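Local coordinates for occlusion-derived virus envelope protein E66 (PDB 3VSN) that cleaves non-sulfated chondroitin as a lyase of the viral envelope and is essential for oral infectivity, perhaps by digesting a barrier in the host midgut, at residues K585-Y590 with M618-S623; V90-T95 with E104-L109. All blocks are in the same frame, centred on the assembly; numbering follows the deposited sequence.

How the contacts relate
Contact 1 and contact 2 lie on opposite sides of the chain's centre, their own centres about 63 Å apart and their nearest atoms about 45 Å apart. They do not touch, and they hold different elements: helices 75-93 and 103-119 of the N-terminal helical domain in contact 2, which comes first along the chain, and strand 584-589 and helix 614-623 of the C-terminal, beta-rich half in contact 1. Both are mainly buried, yet both are peripheral and away from the catalytic residues. Contact 2 is wholly apolar between its segments, one tyrosine against leucines and an alanine. Contact 1 has a single leucine against two serines, with a water bridge beside it.

Contact 1: K585-Y590 with M618-S623; sequences KALFNY and MNSFTS
Leu587 reaches from strand 584-589 to Ser620 and Ser623 on one side of helix 614-623, where the CA atoms of Leu587 and Ser620 come to 7.0 Å. CB points toward the helix, and CG, anti to the backbone N (chi1 -175°), sits beside the carbonyl carbon. Of the two methyls beyond it, CD2 is the closer: it lies 3.5 Å from Ser620 CA and also touches CB and the flank of the hydroxyl of that serine. CD1 is 3.9 Å from Ser623 CB, a carbon that CD2 borders too, so Ser623 CB sits against both methyls. Ser623 thus meets the leucine through its carbon, whereas Ser620 offers CA, CB and OG. Both hydroxyls are engaged with other groups. Ser620 OG, beside its own backbone N (chi1 -60°), bonds back to Val616 O one turn earlier, while Ser623 OG pairs with Asn575 ND2 on the adjoining strand 575-579. Next to the leucine a water links the segments, accepting from Asn589 ND2 at 2.9 Å and donating to Ser620 OG at 2.8 Å. Past the helix end, Lys585 NZ forms a salt bridge with Glu626 and a hydrogen bond with Ile624 O. Ala586 and Phe588 turn to the other face of the sheet, against strand 440-449, so strand 584-589 is packed on both faces. Apolar contact of one leucine therefore sets the spacing of helix and strand, while the serine hydroxyls find their partners in the helix itself, in strand 575-579 and in one ordered water.

Contact 2: V90-T95 with E104-L109; sequences VRYNNT and ELAYNL
Tyr92, in the last turn of helix 75-93, lies against Leu105, Ala106 and Leu109 of helix 103-119. Its CB takes Leu105 CD2 at 3.7 Å and, more loosely, Leu109 CD1 at 4.2 Å. Farther out, ring atom CD1 of Tyr92 is 4.0 Å from Leu105 CG, and Tyr92 CE1 is 3.7 Å from Ala106 CB. Tyr92 OH lies 3.9 Å from the same Ala106 CB. These groups approach the ring obliquely. Both Tyr92 and Leu105 hold CG anti to the backbone N (chi1 -178° and 179°), and the two side chains run past each other in opposite senses, each covering the stem of the other.

In the next shell, the turn between the helices fixes their ends. Gln101 is hydrogen-bonded through the backbone to Tyr92, and Asn102 OD1 receives Leu105 N at the start of the second helix. Arg91 extends alongside, its NE in a salt bridge with Asp97 and its NH1 bonded to Pro56 O.

The two helices run roughly antiparallel as a helical hairpin within the helical N-terminal domain, in a protein described as an alpha/alpha toroid. Leu109 carries the packing down the first helix to Leu85, Tyr88 and Cys89; Trp60 of strand 60-61 touches Leu105 and Leu109, and helix 29-48 meets the first helix through Phe46 on Val90.

Contact 1: K585-Y590 with M618-S623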
loop_
_atom_site.group_PDB
_atom_site.type_symbol
_atom_site.label_atom_id
_atom_site.label_comp_id
_atom_site.label_asym_id
_atom_site.label_seq_id
_atom_site.Cartn_x
_atom_site.Cartn_y
_atom_site.Cartn_z
ATOM N N LYS A 585 -10.671 25.853 0.072
ATOM C CA LYS A 585 -11.942 25.759 -0.640
ATOM C C LYS A 585 -11.805 24.696 -1.722
ATOM O O LYS A 585 -10.738 24.550 -2.324
ATOM C CB LYS A 585 -12.317 27.095 -1.294
ATOM C CG LYS A 585 -12.762 28.201 -0.339
ATOM C CD LYS A 585 -13.155 29.451 -1.120
ATOM C CE LYS A 585 -13.633 30.585 -0.215
ATOM N NZ LYS A 585 -14.236 31.694 -1.017
ATOM N N ALA A 586 -12.874 23.950 -1.963
ATOM C CA ALA A 586 -12.865 22.962 -3.032
ATOM C C ALA A 586 -14.143 23.048 -3.842
ATOM O O ALA A 586 -15.185 23.469 -3.333
ATOM C CB ALA A 586 -12.673 21.556 -2.472
ATOM N N LEU A 587 -14.058 22.652 -5.107
ATOM C CA LEU A 587 -15.226 22.599 -5.962
ATOM C C LEU A 587 -15.256 21.286 -6.708
ATOM O O LEU A 587 -14.278 20.906 -7.354
ATOM C CB LEU A 587 -15.239 23.761 -6.960
ATOM C CG LEU A 587 -16.507 23.837 -7.819
ATOM C CD1 LEU A 587 -17.706 24.276 -6.983
ATOM C CD2 LEU A 587 -16.299 24.783 -8.987
ATOM N N PHE A 588 -16.383 20.596 -6.596
ATOM C CA PHE A 588 -16.640 19.413 -7.385
ATOM C C PHE A 588 -17.706 19.817 -8.390
ATOM O O PHE A 588 -18.810 20.198 -8.007
ATOM C CB PHE A 588 -17.145 18.266 -6.497
ATOM C CG PHE A 588 -16.194 17.883 -5.390
ATOM C CD1 PHE A 588 -15.215 16.914 -5.600
ATOM C CD2 PHE A 588 -16.282 18.484 -4.133
ATOM C CE1 PHE A 588 -14.338 16.552 -4.583
ATOM C CE2 PHE A 588 -15.403 18.128 -3.112
ATOM C CZ PHE A 588 -14.432 17.163 -3.341
ATOM N N ASN A 589 -17.370 19.776 -9.670
ATOM C CA ASN A 589 -18.345 20.086 -10.716
ATOM C C ASN A 589 -18.093 19.175 -11.898
ATOM O O ASN A 589 -17.529 19.588 -12.911
ATOM C CB ASN A 589 -18.287 21.562 -11.135
ATOM C CG ASN A 589 -19.448 21.961 -12.038
ATOM O OD1 ASN A 589 -20.542 21.395 -11.951
ATOM N ND2 ASN A 589 -19.216 22.938 -12.908
ATOM N N TYR A 590 -18.502 17.920 -11.742
ATOM C CA TYR A 590 -18.179 16.878 -12.707
ATOM C C TYR A 590 -18.291 17.367 -14.158
ATOM O O TYR A 590 -19.337 17.891 -14.544
ATOM C CB TYR A 590 -19.042 15.630 -12.491
ATOM C CG TYR A 590 -18.453 14.473 -13.238
ATOM C CD1 TYR A 590 -18.809 14.223 -14.560
ATOM C CD2 TYR A 590 -17.472 13.681 -12.654
ATOM C CE1 TYR A 590 -18.231 13.187 -15.271
ATOM C CE2 TYR A 590 -16.888 12.643 -13.352
ATOM C CZ TYR A 590 -17.273 12.401 -14.657
ATOM O OH TYR A 590 -16.693 11.374 -15.349
ATOM N N MET A 618 -13.366 30.461 -14.879
ATOM C CA MET A 618 -14.240 31.568 -14.473
ATOM C C MET A 618 -15.474 31.072 -13.712
ATOM O O MET A 618 -15.813 31.616 -12.659
ATOM C CB MET A 618 -14.648 32.417 -15.690
ATOM C CG MET A 618 -15.574 33.599 -15.385
ATOM S SD MET A 618 -17.328 33.187 -15.184
ATOM C CE MET A 618 -17.718 32.502 -16.796
ATOM N N ASN A 619 -16.135 30.045 -14.243
ATOM C CA ASN A 619 -17.310 29.473 -13.578
ATOM C C ASN A 619 -16.973 28.879 -12.212
ATOM O O ASN A 619 -17.751 29.025 -11.263
ATOM C CB ASN A 619 -18.003 28.429 -14.465
ATOM C CG ASN A 619 -18.796 29.059 -15.601
ATOM O OD1 ASN A 619 -19.396 30.122 -15.444
ATOM N ND2 ASN A 619 -18.814 28.398 -16.747
ATOM N N SER A 620 -15.813 28.229 -12.116
ATOM C CA SER A 620 -15.366 27.620 -10.861
ATOM C C SER A 620 -15.129 28.678 -9.790
ATOM O O SER A 620 -15.602 28.542 -8.659
ATOM C CB SER A 620 -14.099 26.788 -11.081
ATOM O OG SER A 620 -14.337 25.747 -12.014
ATOM N N PHE A 621 -14.407 29.737 -10.159
ATOM C CA PHE A 621 -14.115 30.840 -9.242
ATOM C C PHE A 621 -15.396 31.553 -8.799
ATOM O O PHE A 621 -15.529 31.935 -7.636
ATOM C CB PHE A 621 -13.125 31.835 -9.866
ATOM C CG PHE A 621 -11.709 31.314 -9.987
ATOM C CD1 PHE A 621 -11.283 30.187 -9.284
ATOM C CD2 PHE A 621 -10.783 31.985 -10.786
ATOM C CE1 PHE A 621 -9.976 29.725 -9.395
ATOM C CE2 PHE A 621 -9.475 31.532 -10.894
ATOM C CZ PHE A 621 -9.073 30.400 -10.202
ATOM N N THR A 622 -16.333 31.720 -9.731
ATOM C CA THR A 622 -17.659 32.274 -9.431
ATOM C C THR A 622 -18.413 31.393 -8.419
ATOM O O THR A 622 -18.987 31.898 -7.448
ATOM C CB THR A 622 -18.485 32.464 -10.728
ATOM O OG1 THR A 622 -17.775 33.330 -11.629
ATOM C CG2 THR A 622 -19.863 33.060 -10.437
ATOM N N SER A 623 -18.384 30.080 -8.633
ATOM C CA SER A 623 -19.059 29.132 -7.738
ATOM C C SER A 623 -18.535 29.152 -6.299
ATOM O O SER A 623 -19.312 28.992 -5.357
ATOM C CB SER A 623 -18.999 27.716 -8.308
ATOM O OG SER A 623 -19.814 27.620 -9.465
HETATM O O HOH W 1 -16.915 24.730 -12.672
#

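Contact 2: V90-T95 with E104-L109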
loop_
_atom_site.group_PDB
_atom_site.type_symbol
_atom_site.label_atom_id
_atom_site.label_comp_id
_atom_site.label_asym_id
_atom_site.label_seq_id
_atom_site.Cartn_x
_atom_site.Cartn_y
_atom_site.Cartn_z
ATOM N N VAL A 90 21.227 -11.022 13.482
ATOM C CA VAL A 90 20.864 -9.626 13.734
ATOM C C VAL A 90 21.022 -9.289 15.223
ATOM O O VAL A 90 21.547 -8.227 15.572
ATOM C CB VAL A 90 19.438 -9.306 13.216
ATOM C CG1 VAL A 90 19.045 -7.863 13.521
ATOM C CG2 VAL A 90 19.345 -9.567 11.716
ATOM N N ARG A 91 20.591 -10.207 16.088
ATOM C CA ARG A 91 20.767 -10.072 17.540
ATOM C C ARG A 91 22.242 -10.007 17.931
ATOM O O ARG A 91 22.643 -9.166 18.740
ATOM C CB ARG A 91 20.093 -11.226 18.289
ATOM C CG ARG A 91 18.573 -11.227 18.240
ATOM C CD ARG A 91 17.992 -12.143 19.309
ATOM N NE ARG A 91 18.311 -11.660 20.651
ATOM C CZ ARG A 91 18.011 -12.294 21.781
ATOM N NH1 ARG A 91 17.376 -13.462 21.758
ATOM N NH2 ARG A 91 18.354 -11.758 22.945
ATOM N N TYR A 92 23.044 -10.901 17.356
ATOM C CA TYR A 92 24.484 -10.934 17.612
ATOM C C TYR A 92 25.152 -9.608 17.235
ATOM O O TYR A 92 26.079 -9.146 17.909
ATOM C CB TYR A 92 25.132 -12.079 16.825
ATOM C CG TYR A 92 26.618 -12.203 17.068
ATOM C CD1 TYR A 92 27.103 -12.924 18.157
ATOM C CD2 TYR A 92 27.538 -11.585 16.220
ATOM C CE1 TYR A 92 28.464 -13.038 18.387
ATOM C CE2 TYR A 92 28.902 -11.688 16.447
ATOM C CZ TYR A 92 29.356 -12.415 17.533
ATOM O OH TYR A 92 30.705 -12.522 17.763
ATOM N N ASN A 93 24.663 -9.010 16.154
ATOM C CA ASN A 93 25.252 -7.816 15.567
ATOM C C ASN A 93 24.706 -6.506 16.156
ATOM O O ASN A 93 25.268 -5.432 15.919
ATOM C CB ASN A 93 25.050 -7.866 14.047
ATOM C CG ASN A 93 25.695 -6.703 13.322
ATOM O OD1 ASN A 93 24.999 -5.809 12.832
ATOM N ND2 ASN A 93 27.023 -6.713 13.234
ATOM N N ASN A 94 23.628 -6.600 16.934
ATOM C CA ASN A 94 22.922 -5.415 17.433
ATOM C C ASN A 94 23.438 -4.929 18.787
ATOM O O ASN A 94 23.283 -5.608 19.806
ATOM C CB ASN A 94 21.409 -5.673 17.478
ATOM C CG ASN A 94 20.609 -4.440 17.872
ATOM O OD1 ASN A 94 21.047 -3.307 17.685
ATOM N ND2 ASN A 94 19.423 -4.664 18.419
ATOM N N THR A 95 24.038 -3.740 18.778
ATOM C CA THR A 95 24.704 -3.153 19.951
ATOM C C THR A 95 23.867 -3.154 21.237
ATOM O O THR A 95 24.410 -3.341 22.325
ATOM C CB THR A 95 25.192 -1.714 19.672
ATOM O OG1 THR A 95 24.075 -0.891 19.322
ATOM C CG2 THR A 95 26.208 -1.694 18.534
ATOM N N GLU A 104 29.091 -17.469 22.910
ATOM C CA GLU A 104 28.286 -18.694 22.860
ATOM C C GLU A 104 27.241 -18.654 21.729
ATOM O O GLU A 104 26.953 -19.683 21.109
ATOM C CB GLU A 104 27.669 -19.006 24.235
ATOM C CG GLU A 104 27.442 -17.772 25.111
ATOM C CD GLU A 104 28.078 -17.862 26.490
ATOM O OE1 GLU A 104 27.579 -18.649 27.325
ATOM O OE2 GLU A 104 29.064 -17.123 26.747
ATOM N N LEU A 105 26.704 -17.466 21.447
ATOM C CA LEU A 105 25.853 -17.270 20.268
ATOM C C LEU A 105 26.660 -17.414 18.974
ATOM O O LEU A 105 26.182 -18.015 18.009
ATOM C CB LEU A 105 25.133 -15.913 20.312
ATOM C CG LEU A 105 24.213 -15.547 19.132
ATOM C CD1 LEU A 105 23.222 -16.662 18.817
ATOM C CD2 LEU A 105 23.477 -14.241 19.403
ATOM N N ALA A 106 27.877 -16.872 18.963
ATOM C CA ALA A 106 28.775 -17.008 17.814
ATOM C C ALA A 106 28.997 -18.485 17.486
ATOM O O ALA A 106 28.860 -18.900 16.330
ATOM C CB ALA A 106 30.102 -16.314 18.084
ATOM N N TYR A 107 29.317 -19.267 18.518
ATOM C CA TYR A 107 29.477 -20.708 18.385
ATOM C C TYR A 107 28.201 -21.364 17.867
ATOM O O TYR A 107 28.260 -22.212 16.978
ATOM C CB TYR A 107 29.892 -21.355 19.716
ATOM C CG TYR A 107 29.807 -22.865 19.682
ATOM C CD1 TYR A 107 30.850 -23.629 19.155
ATOM C CD2 TYR A 107 28.669 -23.530 20.146
ATOM C CE1 TYR A 107 30.769 -25.012 19.104
ATOM C CE2 TYR A 107 28.577 -24.913 20.097
ATOM C CZ TYR A 107 29.630 -25.647 19.577
ATOM O OH TYR A 107 29.544 -27.019 19.528
ATOM N N ASN A 108 27.057 -20.981 18.430
ATOM C CA ASN A 108 25.780 -21.546 18.006
ATOM C C ASN A 108 25.480 -21.271 16.532
ATOM O O ASN A 108 24.945 -22.132 15.833
ATOM C CB ASN A 108 24.638 -21.069 18.908
ATOM C CG ASN A 108 24.516 -21.895 20.176
ATOM O OD1 ASN A 108 24.750 -23.106 20.168
ATOM N ND2 ASN A 108 24.146 -21.245 21.277
ATOM N N LEU A 109 25.856 -20.082 16.066
ATOM C CA LEU A 109 25.669 -19.707 14.666
ATOM C C LEU A 109 26.533 -20.544 13.716
ATOM O O LEU A 109 26.015 -21.118 12.757
ATOM C CB LEU A 109 25.903 -18.204 14.460
ATOM C CG LEU A 109 24.849 -17.252 15.048
ATOM C CD1 LEU A 109 25.286 -15.802 14.899
ATOM C CD2 LEU A 109 23.473 -17.468 14.425
#